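Local coordinates for protein phosphoribosylaminoimidazole-succinocarboxamide synthase (Pyrococcus horikoshii, PDB 3U55) that joins L-aspartate to the carboxylate of carboxyaminoimidazole ribonucleotide at the expense of ATP, forming SAICAR in de novo purine biosynthesis, at residues K45-F56 and E191-F199. Sequence-based numbering, arbitrary orientation.
With SO4 (sulfate ion), chain B.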
ATOM      1  N   LYS A  45       5.478 -31.041 -11.662  1.00 23.03           N
ATOM      2  CA  LYS A  45       5.153 -29.907 -10.787  1.00 22.31           C
ATOM      3  C   LYS A  45       3.642 -29.767 -10.582  1.00 22.13           C
ATOM      4  O   LYS A  45       3.179 -29.530  -9.462  1.00 20.89           O
ATOM      5  CB  LYS A  45       5.738 -28.594 -11.318  1.00 22.97           C
ATOM      6  CG  LYS A  45       5.428 -27.388 -10.429  1.00 24.01           C
ATOM      7  CD  LYS A  45       6.087 -26.100 -10.909  1.00 27.33           C
ATOM      8  CE  LYS A  45       5.266 -25.400 -11.980  1.00 31.61           C
ATOM      9  NZ  LYS A  45       4.020 -24.749 -11.458  1.00 27.01           N
ATOM     10  N   GLY A  46       2.887 -29.918 -11.668  1.00 20.69           N
ATOM     11  CA  GLY A  46       1.424 -29.868 -11.616  1.00 21.60           C
ATOM     12  C   GLY A  46       0.845 -30.839 -10.606  1.00 22.44           C
ATOM     13  O   GLY A  46       0.002 -30.462  -9.783  1.00 23.02           O
ATOM     14  N   TRP A  47       1.310 -32.087 -10.661  1.00 21.41           N
ATOM     15  CA  TRP A  47       0.851 -33.131  -9.749  1.00 21.53           C
ATOM     16  C   TRP A  47       1.132 -32.769  -8.294  1.00 21.23           C
ATOM     17  O   TRP A  47       0.241 -32.854  -7.449  1.00 20.22           O
ATOM     18  CB  TRP A  47       1.481 -34.483 -10.103  1.00 23.53           C
ATOM     19  CG  TRP A  47       0.871 -35.646  -9.371  1.00 24.90           C
ATOM     20  CD1 TRP A  47      -0.180 -36.421  -9.787  1.00 28.01           C
ATOM     21  CD2 TRP A  47       1.276 -36.170  -8.101  1.00 27.74           C
ATOM     22  NE1 TRP A  47      -0.454 -37.392  -8.855  1.00 30.15           N
ATOM     23  CE2 TRP A  47       0.422 -37.260  -7.808  1.00 30.60           C
ATOM     24  CE3 TRP A  47       2.275 -35.823  -7.179  1.00 29.90           C
ATOM     25  CZ2 TRP A  47       0.537 -38.005  -6.633  1.00 29.45           C
ATOM     26  CZ3 TRP A  47       2.389 -36.567  -6.011  1.00 30.64           C
ATOM     27  CH2 TRP A  47       1.524 -37.648  -5.750  1.00 30.86           C
ATOM     28  N   LEU A  48       2.364 -32.347  -8.018  1.00 20.65           N
ATOM     29  CA  LEU A  48       2.759 -31.942  -6.671  1.00 20.78           C
ATOM     30  C   LEU A  48       1.930 -30.777  -6.138  1.00 19.98           C
ATOM     31  O   LEU A  48       1.417 -30.844  -5.020  1.00 20.87           O
ATOM     32  CB  LEU A  48       4.256 -31.617  -6.623  1.00 19.40           C
ATOM     33  CG  LEU A  48       5.161 -32.843  -6.800  1.00 19.41           C
ATOM     34  CD1 LEU A  48       6.559 -32.428  -7.260  1.00 17.89           C
ATOM     35  CD2 LEU A  48       5.213 -33.691  -5.523  1.00 21.08           C
ATOM     36  N   ASN A  49       1.789 -29.721  -6.934  1.00 20.29           N
ATOM     37  CA  ASN A  49       0.994 -28.559  -6.520  1.00 19.37           C
ATOM     38  C   ASN A  49      -0.481 -28.897  -6.287  1.00 20.11           C
ATOM     39  O   ASN A  49      -1.090 -28.400  -5.332  1.00 20.28           O
ATOM     40  CB  ASN A  49       1.147 -27.398  -7.510  1.00 19.36           C
ATOM     41  CG  ASN A  49       2.540 -26.784  -7.484  1.00 17.52           C
ATOM     42  OD1 ASN A  49       3.327 -27.042  -6.578  1.00 20.76           O
ATOM     43  ND2 ASN A  49       2.851 -25.979  -8.492  1.00 23.46           N
ATOM     44  N   ALA A  50      -1.039 -29.757  -7.141  1.00 20.04           N
ATOM     45  CA  ALA A  50      -2.416 -30.229  -6.974  1.00 19.85           C
ATOM     46  C   ALA A  50      -2.582 -31.000  -5.661  1.00 20.33           C
ATOM     47  O   ALA A  50      -3.491 -30.705  -4.875  1.00 17.02           O
ATOM     48  CB  ALA A  50      -2.841 -31.087  -8.157  1.00 20.34           C
ATOM     49  N   GLN A  51      -1.692 -31.967  -5.430  1.00 19.35           N
ATOM     50  CA  GLN A  51      -1.734 -32.823  -4.243  1.00 20.40           C
ATOM     51  C   GLN A  51      -1.560 -32.022  -2.954  1.00 19.25           C
ATOM     52  O   GLN A  51      -2.290 -32.231  -1.976  1.00 17.73           O
ATOM     53  CB  GLN A  51      -0.664 -33.919  -4.315  1.00 21.44           C
ATOM     54  CG  GLN A  51      -0.872 -34.951  -5.413  1.00 25.94           C
ATOM     55  CD  GLN A  51      -2.151 -35.751  -5.253  1.00 32.63           C
ATOM     56  OE1 GLN A  51      -2.409 -36.333  -4.201  1.00 34.26           O
ATOM     57  NE2 GLN A  51      -2.951 -35.792  -6.306  1.00 34.96           N
ATOM     58  N   LEU A  52      -0.593 -31.111  -2.962  1.00 17.31           N
ATOM     59  CA  LEU A  52      -0.340 -30.264  -1.795  1.00 17.19           C
ATOM     60  C   LEU A  52      -1.492 -29.288  -1.517  1.00 15.62           C
ATOM     61  O   LEU A  52      -1.826 -29.033  -0.355  1.00 17.23           O
ATOM     62  CB  LEU A  52       0.999 -29.538  -1.936  1.00 16.38           C
ATOM     63  CG  LEU A  52       2.218 -30.459  -1.825  1.00 17.43           C
ATOM     64  CD1 LEU A  52       3.471 -29.768  -2.336  1.00 18.13           C
ATOM     65  CD2 LEU A  52       2.418 -30.961  -0.394  1.00 18.83           C
ATOM     66  N   SER A  53      -2.113 -28.770  -2.573  1.00 15.66           N
ATOM     67  CA  SER A  53      -3.285 -27.907  -2.412  1.00 16.12           C
ATOM     68  C   SER A  53      -4.407 -28.661  -1.705  1.00 15.61           C
ATOM     69  O   SER A  53      -5.003 -28.156  -0.756  1.00 16.80           O
ATOM     70  CB  SER A  53      -3.775 -27.371  -3.761  1.00 16.92           C
ATOM     71  OG  SER A  53      -2.903 -26.380  -4.276  1.00 19.89           O
ATOM     72  N   VAL A  54      -4.675 -29.881  -2.169  1.00 15.90           N
ATOM     73  CA  VAL A  54      -5.687 -30.748  -1.564  1.00 16.84           C
ATOM     74  C   VAL A  54      -5.404 -30.959  -0.079  1.00 16.89           C
ATOM     75  O   VAL A  54      -6.297 -30.787   0.757  1.00 17.42           O
ATOM     76  CB  VAL A  54      -5.794 -32.103  -2.314  1.00 17.30           C
ATOM     77  CG1 VAL A  54      -6.662 -33.089  -1.550  1.00 20.55           C
ATOM     78  CG2 VAL A  54      -6.367 -31.889  -3.693  1.00 19.03           C
ATOM     79  N   ILE A  55      -4.160 -31.310   0.244  1.00 16.72           N
ATOM     80  CA  ILE A  55      -3.757 -31.507   1.633  1.00 15.93           C
ATOM     81  C   ILE A  55      -4.054 -30.258   2.481  1.00 15.83           C
ATOM     82  O   ILE A  55      -4.679 -30.354   3.541  1.00 13.72           O
ATOM     83  CB  ILE A  55      -2.266 -31.900   1.752  1.00 16.09           C
ATOM     84  CG1 ILE A  55      -2.047 -33.326   1.230  1.00 19.39           C
ATOM     85  CG2 ILE A  55      -1.791 -31.787   3.203  1.00 18.21           C
ATOM     86  CD1 ILE A  55      -0.614 -33.640   0.849  1.00 22.62           C
ATOM     87  N   PHE A  56      -3.607 -29.095   2.007  1.00 14.79           N
ATOM     88  CA  PHE A  56      -3.813 -27.848   2.741  1.00 14.89           C
ATOM     89  C   PHE A  56      -5.285 -27.451   2.844  1.00 14.88           C
ATOM     90  O   PHE A  56      -5.730 -27.054   3.917  1.00 15.25           O
ATOM     91  CB  PHE A  56      -2.974 -26.707   2.161  1.00 13.25           C
ATOM     92  CG  PHE A  56      -1.481 -26.885   2.344  1.00 14.87           C
ATOM     93  CD1 PHE A  56      -0.936 -27.132   3.605  1.00 16.08           C
ATOM     94  CD2 PHE A  56      -0.617 -26.770   1.257  1.00 13.16           C
ATOM     95  CE1 PHE A  56       0.450 -27.280   3.775  1.00 17.61           C
ATOM     96  CE2 PHE A  56       0.759 -26.907   1.411  1.00 13.56           C
ATOM     97  CZ  PHE A  56       1.297 -27.169   2.673  1.00 18.06           C
ATOM     98  N   GLU A 191      -5.008 -21.621  -5.091  1.00 14.70           N
ATOM     99  CA  GLU A 191      -4.213 -22.783  -4.685  1.00 15.24           C
ATOM    100  C   GLU A 191      -3.398 -22.479  -3.434  1.00 14.76           C
ATOM    101  O   GLU A 191      -3.238 -21.314  -3.053  1.00 15.14           O
ATOM    102  CB  GLU A 191      -3.261 -23.202  -5.824  1.00 16.04           C
ATOM    103  CG  GLU A 191      -2.110 -22.221  -6.061  1.00 17.20           C
ATOM    104  CD  GLU A 191      -1.143 -22.656  -7.157  1.00 23.84           C
ATOM    105  OE1 GLU A 191      -0.356 -23.604  -6.945  1.00 20.03           O
ATOM    106  OE2 GLU A 191      -1.158 -22.025  -8.230  1.00 26.17           O
ATOM    107  N   ILE A 192      -2.882 -23.530  -2.803  1.00 13.61           N
ATOM    108  CA  ILE A 192      -1.900 -23.386  -1.728  1.00 13.96           C
ATOM    109  C   ILE A 192      -0.811 -24.414  -2.000  1.00 12.92           C
ATOM    110  O   ILE A 192      -1.035 -25.617  -1.850  1.00 14.72           O
ATOM    111  CB  ILE A 192      -2.504 -23.600  -0.311  1.00 13.39           C
ATOM    112  CG1 ILE A 192      -3.679 -22.652  -0.057  1.00 14.64           C
ATOM    113  CG2 ILE A 192      -1.427 -23.408   0.766  1.00 15.07           C
ATOM    114  CD1 ILE A 192      -4.424 -22.926   1.238  1.00 15.40           C
ATOM    115  N   SER A 193       0.357 -23.932  -2.415  1.00 12.88           N
ATOM    116  CA  SER A 193       1.424 -24.799  -2.902  1.00 13.65           C
ATOM    117  C   SER A 193       2.782 -24.110  -2.780  1.00 14.14           C
ATOM    118  O   SER A 193       2.853 -22.925  -2.447  1.00 13.87           O
ATOM    119  CB  SER A 193       1.172 -25.150  -4.374  1.00 12.87           C
ATOM    120  OG  SER A 193       1.460 -24.037  -5.200  1.00 12.76           O
ATOM    121  N   PRO A 194       3.873 -24.846  -3.075  1.00 14.31           N
ATOM    122  CA  PRO A 194       5.192 -24.217  -3.102  1.00 15.10           C
ATOM    123  C   PRO A 194       5.334 -23.135  -4.184  1.00 14.79           C
ATOM    124  O   PRO A 194       6.327 -22.405  -4.188  1.00 15.25           O
ATOM    125  CB  PRO A 194       6.128 -25.395  -3.387  1.00 14.14           C
ATOM    126  CG  PRO A 194       5.388 -26.592  -2.887  1.00 15.91           C
ATOM    127  CD  PRO A 194       3.965 -26.310  -3.230  1.00 14.94           C
ATOM    128  N   ASP A 195       4.362 -23.048  -5.092  1.00 16.37           N
ATOM    129  CA  ASP A 195       4.272 -21.930  -6.045  1.00 15.81           C
ATOM    130  C   ASP A 195       3.792 -20.628  -5.384  1.00 16.20           C
ATOM    131  O   ASP A 195       4.205 -19.537  -5.786  1.00 15.99           O
ATOM    132  CB  ASP A 195       3.319 -22.272  -7.204  1.00 18.72           C
ATOM    133  CG  ASP A 195       4.033 -22.877  -8.415  1.00 20.66           C
ATOM    134  OD1 ASP A 195       3.483 -22.779  -9.533  1.00 18.75           O
ATOM    135  OD2 ASP A 195       5.133 -23.442  -8.261  1.00 21.43           O
ATOM    136  N   THR A 196       2.915 -20.749  -4.390  1.00 12.72           N
ATOM    137  CA  THR A 196       2.262 -19.583  -3.782  1.00 12.80           C
ATOM    138  C   THR A 196       2.715 -19.280  -2.345  1.00 13.32           C
ATOM    139  O   THR A 196       2.264 -18.309  -1.736  1.00 12.50           O
ATOM    140  CB  THR A 196       0.729 -19.726  -3.815  1.00 14.15           C
ATOM    141  OG1 THR A 196       0.341 -20.928  -3.139  1.00 13.33           O
ATOM    142  CG2 THR A 196       0.224 -19.750  -5.258  1.00 14.79           C
ATOM    143  N   CYS A 197       3.608 -20.110  -1.819  1.00 12.83           N
ATOM    144  CA  CYS A 197       4.114 -19.950  -0.458  1.00 13.16           C
ATOM    145  C   CYS A 197       5.631 -19.921  -0.498  1.00 14.27           C
ATOM    146  O   CYS A 197       6.244 -20.518  -1.385  1.00 15.23           O
ATOM    147  CB  CYS A 197       3.706 -21.131   0.419  1.00 13.49           C
ATOM    148  SG  CYS A 197       1.953 -21.519   0.541  1.00 16.36           S
ATOM    149  N   ARG A 198       6.233 -19.239   0.469  1.00 13.03           N
ATOM    150  CA  ARG A 198       7.647 -19.458   0.753  1.00 12.71           C
ATOM    151  C   ARG A 198       7.789 -20.410   1.933  1.00 13.18           C
ATOM    152  O   ARG A 198       7.235 -20.172   3.014  1.00 13.46           O
ATOM    153  CB  ARG A 198       8.400 -18.144   0.978  1.00 13.04           C
ATOM    154  CG  ARG A 198       8.701 -17.415  -0.313  1.00 16.73           C
ATOM    155  CD  ARG A 198       9.530 -16.160  -0.087  1.00 13.51           C
ATOM    156  NE  ARG A 198       9.822 -15.501  -1.364  1.00 17.47           N
ATOM    157  CZ  ARG A 198       9.046 -14.575  -1.928  1.00 21.22           C
ATOM    158  NH1 ARG A 198       7.936 -14.167  -1.326  1.00 20.74           N
ATOM    159  NH2 ARG A 198       9.387 -14.039  -3.090  1.00 18.66           N
ATOM    160  N   PHE A 199       8.499 -21.511   1.687  1.00 13.87           N
ATOM    161  CA  PHE A 199       8.751 -22.564   2.670  1.00 15.49           C
ATOM    162  C   PHE A 199      10.260 -22.704   2.862  1.00 15.25           C
ATOM    163  O   PHE A 199      10.972 -22.956   1.897  1.00 15.41           O
ATOM    164  CB  PHE A 199       8.252 -23.924   2.157  1.00 15.53           C
ATOM    165  CG  PHE A 199       6.759 -24.033   1.933  1.00 14.85           C
ATOM    166  CD1 PHE A 199       5.837 -23.582   2.879  1.00 15.03           C
ATOM    167  CD2 PHE A 199       6.283 -24.673   0.793  1.00 14.87           C
ATOM    168  CE1 PHE A 199       4.466 -23.740   2.669  1.00 13.55           C
ATOM    169  CE2 PHE A 199       4.909 -24.834   0.572  1.00 18.13           C
ATOM    170  CZ  PHE A 199       4.001 -24.367   1.510  1.00 15.35           C
TER
HETATM  171  S   SO4 B 500       6.666 -11.216  -3.290  1.00 33.25           S
HETATM  172  O1  SO4 B 500       7.424 -11.104  -2.057  1.00 32.86           O
HETATM  173  O2  SO4 B 500       6.475 -12.617  -3.646  1.00 37.15           O
HETATM  174  O3  SO4 B 500       5.378 -10.551  -3.089  1.00 40.14           O
HETATM  175  O4  SO4 B 500       7.396 -10.566  -4.370  1.00 36.12           O
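The hydroxyl OG of Ser-53 is held between helix and loop: it accepts the backbone N-H of Ile-192, with 3.2 Å from N to OG, and donates back to Asn-49 O of its own helix. In this SAICAR synthetase fold, helix 45-62 thus docks on the loop that leads into strand 197-201, and one serine bridges the two backbones. The torsion of Ser-53 (chi1 -73°) sets OG beside its own nitrogen, within 2.9 Å of Asn-49 O, which Ser-53 N meets from the opposite face. The loop has its own brace, an ST turn in which Ser-193 OG accepts from Asp-195 N while donating to Glu-191 OE1, 2.6 Å away and approached from above the carboxylate plane. At the helix start Lys-45 bends at its last two torsions and brings NZ to the syn side of Asp-195 OD1, 25° out of the carboxylate plane, a 2.8 Å salt bridge; Asp-195 OD2 is hydrogen-bonded to Tyr-224 OH of helix 220-232. An asparagine in place of Asp-195 would probably leave the buried Lys-45 ammonium without its directly paired carboxylate. Further along the helix, Leu-52 CD1 lies against Pro-194 CD, and helix 143-165 adds Leu-164 beside Phe-56 and Phe-199. Ile-192 CG2 packs 3.5 Å from Phe-56 CD2, while Ile-192 O meets that ring in plane at its edge, 3.3 Å from the same CD2.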